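Local coordinates for protein DNA-dependent metalloprotease SPRTN (Homo sapiens, PDB 6MDW) that cleaves proteins covalently cross-linked to DNA, acting through its zinc-dependent, DNA-activated protease domain to preserve genome integrity during replication, at residues G66-E74 with T88-F99. Numbering follows the deposited sequence. Where two conformers were deposited one is given.
Sequences GMCSIRLSE and TLLHEMIHAYLF. With ZN (zinc ion), chain F.
I70 meets the helix 88-99 with both of its branches: CG2 rests on the E92 stem, 3.7 Å from E92 CB, while the CG1-CD1 arm runs over the same stem until CD1 lies 3.8 Å from M93 CG, the I70 side chain crossing that of M93 at about a right angle. CG2 is anti to the backbone N and CG1 anti to the carbonyl carbon (chi1 -63°), which brings both arms onto the helix. One helical turn on, C68 SG sits 3.6 Å from A96 CB; consistent with the small A96 methyl, this is the closest CA pair of the register, at 6.5 Å between C68 CA and A96 CA. At the other end, in one of the two conformers of L72, the L72 and T88 side chains run past each other in opposite directions, CD2 coming 3.6 Å from T88 CG2, and T88 OG1 turns to D84 O within its own helix. In these pairs the touching atoms are carbon and sulfur, all from buried residues, and no hydrogen bond links the two segments.

The end around F99 faces solvent and is less ordered: F99 is partly exposed, and G66 is exposed with high B. The ring approaches C68 CB through CD2, and its CZ lies 3.8 Å from the backbone N of G66. C68 SG stands 5.4 Å from the F99 ring centroid, 49° off the normal, an oblique sulfur-aromatic contact.

Strand 68-73, central in a three-stranded mixed sheet, runs antiparallel to the helix at 167°, with axes 9.2 Å apart. By seating the E92 stem, I70 backs the helix that carries the active-site glutamate and the zinc ligands H91 and H95, whose NE2 atoms bind the metal with H110. This is the HExxH active-site helix of a zinc metalloprotease, packed against its sheet in the SprT-like domain.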
ATOM      1  N   GLY A  66       7.101  14.132  -8.027  1.00 70.42           N
ATOM      2  CA  GLY A  66       5.963  14.214  -8.937  1.00 64.09           C
ATOM      3  C   GLY A  66       4.657  13.832  -8.255  1.00 63.91           C
ATOM      4  O   GLY A  66       4.459  14.101  -7.061  1.00 48.70           O
ATOM      5  N   MET A  67       3.757  13.205  -9.023  1.00 56.49           N
ATOM      6  CA  MET A  67       2.447  12.778  -8.530  1.00 39.93           C
ATOM      7  C   MET A  67       2.553  11.368  -7.924  1.00 33.09           C
ATOM      8  O   MET A  67       3.190  10.482  -8.482  1.00 30.72           O
ATOM      9  CB  MET A  67       1.410  12.804  -9.658  1.00 52.48           C
ATOM     10  CG  MET A  67       1.158  14.207 -10.208  1.00 69.42           C
ATOM     11  SD  MET A  67       0.811  15.442  -8.915  1.00 82.46           S
ATOM     12  CE  MET A  67       1.174  16.971  -9.779  1.00 63.09           C
ATOM     13  N   CYS A  68       1.915  11.185  -6.765  1.00 18.75           N
ATOM     14  CA  CYS A  68       1.856   9.907  -6.066  1.00 17.00           C
ATOM     15  C   CYS A  68       0.389   9.470  -5.964  1.00 14.29           C
ATOM     16  O   CYS A  68      -0.500  10.294  -5.701  1.00 14.80           O
ATOM     17  CB  CYS A  68       2.494  10.032  -4.684  1.00 26.18           C
ATOM     18  SG  CYS A  68       2.354   8.531  -3.696  1.00 29.00           S
ATOM     19  N   SER A  69       0.132   8.178  -6.229  1.00 12.19           N
ATOM     20  CA  SER A  69      -1.203   7.582  -6.217  0.50 13.66           C
ATOM     21  C   SER A  69      -1.219   6.454  -5.177  1.00 12.36           C
ATOM     22  O   SER A  69      -0.232   5.705  -5.082  1.00 17.24           O
ATOM     23  CB  SER A  69      -1.574   7.034  -7.586  0.50 14.25           C
ATOM     24  OG  SER A  69      -1.793   8.076  -8.541  0.50 18.26           O
ATOM     25  N   ILE A  70      -2.313   6.348  -4.424  1.00  8.98           N
ATOM     26  CA  ILE A  70      -2.546   5.220  -3.532  1.00  8.04           C
ATOM     27  C   ILE A  70      -3.815   4.522  -4.006  1.00  8.50           C
ATOM     28  O   ILE A  70      -4.806   5.192  -4.332  1.00  7.56           O
ATOM     29  CB  ILE A  70      -2.699   5.701  -2.075  1.00  7.55           C
ATOM     30  CG1 ILE A  70      -1.419   6.366  -1.576  1.00  9.96           C
ATOM     31  CG2 ILE A  70      -3.189   4.592  -1.134  1.00  8.58           C
ATOM     32  CD1 ILE A  70      -1.595   7.050  -0.210  1.00  8.89           C
ATOM     33  N   ARG A  71      -3.804   3.179  -3.984  1.00  8.74           N
ATOM     34  CA  ARG A  71      -4.933   2.352  -4.306  0.50  9.45           C
ATOM     35  C   ARG A  71      -5.186   1.381  -3.154  1.00  9.09           C
ATOM     36  O   ARG A  71      -4.195   0.816  -2.656  1.00  9.57           O
ATOM     37  CB  ARG A  71      -4.635   1.580  -5.592  0.50 13.15           C
ATOM     38  CG  ARG A  71      -4.178   2.484  -6.720  0.50 14.16           C
ATOM     39  CD  ARG A  71      -5.361   3.298  -7.178  0.50 15.67           C
ATOM     40  NE  ARG A  71      -5.041   4.045  -8.375  0.50 16.17           N
ATOM     41  CZ  ARG A  71      -4.849   5.355  -8.415  0.50 14.19           C
ATOM     42  NH1 ARG A  71      -4.813   6.062  -7.300  0.50 11.45           N
ATOM     43  NH2 ARG A  71      -4.740   5.961  -9.585  0.50 18.24           N
ATOM     44  N   LEU A  72      -6.453   1.237  -2.772  1.00  8.59           N
ATOM     45  CA  LEU A  72      -6.898   0.319  -1.727  0.50  7.23           C
ATOM     46  C   LEU A  72      -7.796  -0.737  -2.374  1.00  8.75           C
ATOM     47  O   LEU A  72      -8.680  -0.385  -3.179  1.00  9.12           O
ATOM     48  CB  LEU A  72      -7.697   1.066  -0.653  0.50  6.79           C
ATOM     49  CG  LEU A  72      -6.877   1.956   0.281  0.50  7.95           C
ATOM     50  CD1 LEU A  72      -7.776   2.717   1.205  0.50  9.14           C
ATOM     51  CD2 LEU A  72      -5.894   1.157   1.110  0.50  6.50           C
ATOM     52  N   SER A  73      -7.609  -2.006  -1.996  1.00  7.89           N
ATOM     53  CA  SER A  73      -8.358  -3.120  -2.570  1.00  8.56           C
ATOM     54  C   SER A  73      -9.768  -3.172  -1.995  1.00 10.43           C
ATOM     55  O   SER A  73      -9.950  -3.544  -0.829  1.00  8.28           O
ATOM     56  CB  SER A  73      -7.624  -4.397  -2.301  1.00  9.68           C
ATOM     57  OG  SER A  73      -8.414  -5.485  -2.722  1.00 10.38           O
ATOM     58  N   GLU A  74     -10.784  -2.871  -2.804  1.00  9.75           N
ATOM     59  CA  GLU A  74     -12.137  -3.091  -2.401  1.00 11.91           C
ATOM     60  C   GLU A  74     -12.337  -4.584  -2.152  1.00 11.49           C
ATOM     61  O   GLU A  74     -12.884  -4.942  -1.121  1.00 13.31           O
ATOM     62  CB  GLU A  74     -13.133  -2.487  -3.402  1.00 16.24           C
ATOM     63  CG  GLU A  74     -14.565  -2.545  -2.932  1.00 23.14           C
ATOM     64  CD  GLU A  74     -15.540  -1.621  -3.649  1.00 41.74           C
ATOM     65  OE1 GLU A  74     -15.140  -0.498  -4.029  1.00 46.53           O
ATOM     66  OE2 GLU A  74     -16.705  -2.022  -3.800  1.00 45.42           O
ATOM     67  N   THR A  88      -4.168   0.057   6.717  1.00  5.64           N
ATOM     68  CA  THR A  88      -3.622  -0.109   5.365  1.00  6.66           C
ATOM     69  C   THR A  88      -3.397   1.277   4.737  1.00  6.25           C
ATOM     70  O   THR A  88      -2.346   1.566   4.162  1.00  6.98           O
ATOM     71  CB  THR A  88      -4.522  -0.979   4.468  1.00  7.60           C
ATOM     72  OG1 THR A  88      -4.660  -2.261   5.097  1.00  8.65           O
ATOM     73  CG2 THR A  88      -3.937  -1.106   3.083  1.00  8.14           C
ATOM     74  N   LEU A  89      -4.401   2.158   4.865  1.00  6.60           N
ATOM     75  CA  LEU A  89      -4.300   3.482   4.261  1.00  6.85           C
ATOM     76  C   LEU A  89      -3.112   4.221   4.888  1.00  6.08           C
ATOM     77  O   LEU A  89      -2.337   4.855   4.181  1.00  6.80           O
ATOM     78  CB  LEU A  89      -5.603   4.248   4.494  1.00  7.54           C
ATOM     79  CG  LEU A  89      -5.590   5.725   4.078  1.00  8.99           C
ATOM     80  CD1 LEU A  89      -5.209   5.931   2.637  1.00  8.47           C
ATOM     81  CD2 LEU A  89      -6.920   6.380   4.373  1.00  9.31           C
ATOM     82  N   LEU A  90      -2.991   4.151   6.228  1.00  6.65           N
ATOM     83  CA  LEU A  90      -1.933   4.939   6.899  1.00  7.34           C
ATOM     84  C   LEU A  90      -0.559   4.412   6.477  1.00  6.05           C
ATOM     85  O   LEU A  90       0.370   5.181   6.279  1.00  6.95           O
ATOM     86  CB  LEU A  90      -2.146   4.919   8.410  1.00  6.54           C
ATOM     87  CG  LEU A  90      -3.253   5.829   8.907  1.00  7.07           C
ATOM     88  CD1 LEU A  90      -3.565   5.508  10.346  1.00  7.60           C
ATOM     89  CD2 LEU A  90      -2.912   7.301   8.698  1.00  8.79           C
ATOM     90  N   HIS A  91      -0.425   3.079   6.341  1.00  5.60           N
ATOM     91  CA  HIS A  91       0.808   2.485   5.853  1.00  6.99           C
ATOM     92  C   HIS A  91       1.191   3.060   4.484  1.00  6.17           C
ATOM     93  O   HIS A  91       2.311   3.510   4.279  1.00  5.78           O
ATOM     94  CB  HIS A  91       0.659   0.959   5.809  1.00  7.48           C
ATOM     95  CG  HIS A  91       1.836   0.205   5.292  1.00  7.54           C
ATOM     96  ND1 HIS A  91       2.534  -0.707   6.083  1.00  8.93           N
ATOM     97  CD2 HIS A  91       2.429   0.180   4.072  1.00  9.51           C
ATOM     98  CE1 HIS A  91       3.513  -1.226   5.355  1.00  8.03           C
ATOM     99  NE2 HIS A  91       3.485  -0.693   4.124  1.00  7.98           N
ATOM    100  N   GLU A  92       0.230   3.068   3.557  1.00  6.00           N
ATOM    101  CA  GLU A  92       0.488   3.603   2.236  1.00  6.06           C
ATOM    102  C   GLU A  92       0.821   5.100   2.290  1.00  6.26           C
ATOM    103  O   GLU A  92       1.673   5.575   1.556  1.00  7.47           O
ATOM    104  CB  GLU A  92      -0.695   3.386   1.284  1.00  6.88           C
ATOM    105  CG  GLU A  92      -1.052   1.922   1.071  1.00 10.44           C
ATOM    106  CD  GLU A  92       0.112   1.048   0.674  1.00 14.14           C
ATOM    107  OE1 GLU A  92       1.044   1.500  -0.027  1.00 13.37           O
ATOM    108  OE2 GLU A  92       0.092  -0.133   1.108  1.00 26.11           O
ATOM    109  N   MET A  93       0.132   5.844   3.162  1.00  5.41           N
ATOM    110  CA  MET A  93       0.416   7.286   3.266  1.00  5.99           C
ATOM    111  C   MET A  93       1.825   7.568   3.787  1.00  6.81           C
ATOM    112  O   MET A  93       2.416   8.590   3.401  1.00  7.20           O
ATOM    113  CB  MET A  93      -0.653   7.945   4.133  1.00  5.57           C
ATOM    114  CG  MET A  93      -2.036   7.987   3.451  1.00  6.52           C
ATOM    115  SD  MET A  93      -3.352   8.728   4.473  1.00  8.82           S
ATOM    116  CE  MET A  93      -2.897  10.460   4.362  1.00  9.19           C
ATOM    117  N   ILE A  94       2.376   6.678   4.611  1.00  6.05           N
ATOM    118  CA  ILE A  94       3.758   6.835   5.046  1.00  6.64           C
ATOM    119  C   ILE A  94       4.689   6.675   3.844  1.00  6.16           C
ATOM    120  O   ILE A  94       5.575   7.479   3.609  1.00  7.07           O
ATOM    121  CB  ILE A  94       4.135   5.849   6.166  1.00  6.06           C
ATOM    122  CG1 ILE A  94       3.315   6.126   7.430  1.00  6.66           C
ATOM    123  CG2 ILE A  94       5.610   5.978   6.437  1.00  7.51           C
ATOM    124  CD1 ILE A  94       3.486   5.059   8.466  1.00  8.02           C
ATOM    125  N   HIS A  95       4.470   5.636   3.036  1.00  6.54           N
ATOM    126  CA  HIS A  95       5.267   5.502   1.802  1.00  6.67           C
ATOM    127  C   HIS A  95       5.125   6.765   0.952  1.00  8.25           C
ATOM    128  O   HIS A  95       6.108   7.272   0.386  1.00  8.07           O
ATOM    129  CB  HIS A  95       4.814   4.284   0.993  1.00  6.86           C
ATOM    130  CG  HIS A  95       5.218   2.949   1.543  1.00  6.99           C
ATOM    131  ND1 HIS A  95       6.515   2.616   1.920  1.00  8.57           N
ATOM    132  CD2 HIS A  95       4.469   1.840   1.735  1.00  8.79           C
ATOM    133  CE1 HIS A  95       6.508   1.348   2.334  1.00  9.50           C
ATOM    134  NE2 HIS A  95       5.265   0.854   2.247  1.00  8.94           N
ATOM    135  N   ALA A  96       3.908   7.251   0.795  1.00  6.07           N
ATOM    136  CA  ALA A  96       3.682   8.456  -0.014  1.00  7.40           C
ATOM    137  C   ALA A  96       4.463   9.642   0.591  1.00  8.57           C
ATOM    138  O   ALA A  96       5.034  10.443  -0.138  1.00  9.05           O
ATOM    139  CB  ALA A  96       2.217   8.757  -0.096  1.00  7.60           C
ATOM    140  N   TYR A  97       4.412   9.805   1.920  1.00  7.56           N
ATOM    141  CA  TYR A  97       5.085  10.926   2.546  1.00  7.84           C
ATOM    142  C   TYR A  97       6.590  10.871   2.294  1.00  8.84           C
ATOM    143  O   TYR A  97       7.210  11.914   2.025  1.00  9.56           O
ATOM    144  CB  TYR A  97       4.813  10.938   4.052  1.00  8.10           C
ATOM    145  CG  TYR A  97       5.419  12.137   4.740  1.00  8.97           C
ATOM    146  CD1 TYR A  97       4.732  13.323   4.766  1.00  8.81           C
ATOM    147  CD2 TYR A  97       6.641  12.069   5.378  1.00 10.28           C
ATOM    148  CE1 TYR A  97       5.251  14.449   5.381  1.00  8.92           C
ATOM    149  CE2 TYR A  97       7.197  13.195   5.969  1.00 10.19           C
ATOM    150  CZ  TYR A  97       6.478  14.375   5.993  1.00  9.98           C
ATOM    151  OH  TYR A  97       7.026  15.506   6.573  1.00 12.04           O
ATOM    152  N   LEU A  98       7.201   9.686   2.413  1.00  8.64           N
ATOM    153  CA  LEU A  98       8.632   9.544   2.176  1.00  8.80           C
ATOM    154  C   LEU A  98       8.965   9.856   0.719  1.00 12.42           C
ATOM    155  O   LEU A  98      10.001  10.451   0.447  1.00 12.74           O
ATOM    156  CB  LEU A  98       9.108   8.159   2.614  1.00 10.38           C
ATOM    157  CG  LEU A  98       8.969   7.872   4.103  1.00 13.12           C
ATOM    158  CD1 LEU A  98       9.397   6.456   4.421  1.00 15.79           C
ATOM    159  CD2 LEU A  98       9.796   8.837   4.932  1.00 14.24           C
ATOM    160  N   PHE A  99       8.070   9.530  -0.212  1.00  8.99           N
ATOM    161  CA  PHE A  99       8.279   9.864  -1.619  1.00 10.42           C
ATOM    162  C   PHE A  99       8.217  11.391  -1.820  1.00 12.46           C
ATOM    163  O   PHE A  99       9.141  11.990  -2.455  1.00 14.58           O
ATOM    164  CB  PHE A  99       7.281   9.127  -2.529  1.00 11.03           C
ATOM    165  CG  PHE A  99       7.276   9.663  -3.939  1.00 17.42           C
ATOM    166  CD1 PHE A  99       8.287   9.310  -4.819  1.00 23.16           C
ATOM    167  CD2 PHE A  99       6.300  10.546  -4.364  1.00 21.89           C
ATOM    168  CE1 PHE A  99       8.290   9.805  -6.114  1.00 22.06           C
ATOM    169  CE2 PHE A  99       6.310  11.044  -5.657  1.00 30.09           C
ATOM    170  CZ  PHE A  99       7.313  10.684  -6.519  1.00 27.10           C
TER
HETATM  171 ZN    ZN F 805       4.766  -1.150   2.615  1.00 11.10          ZN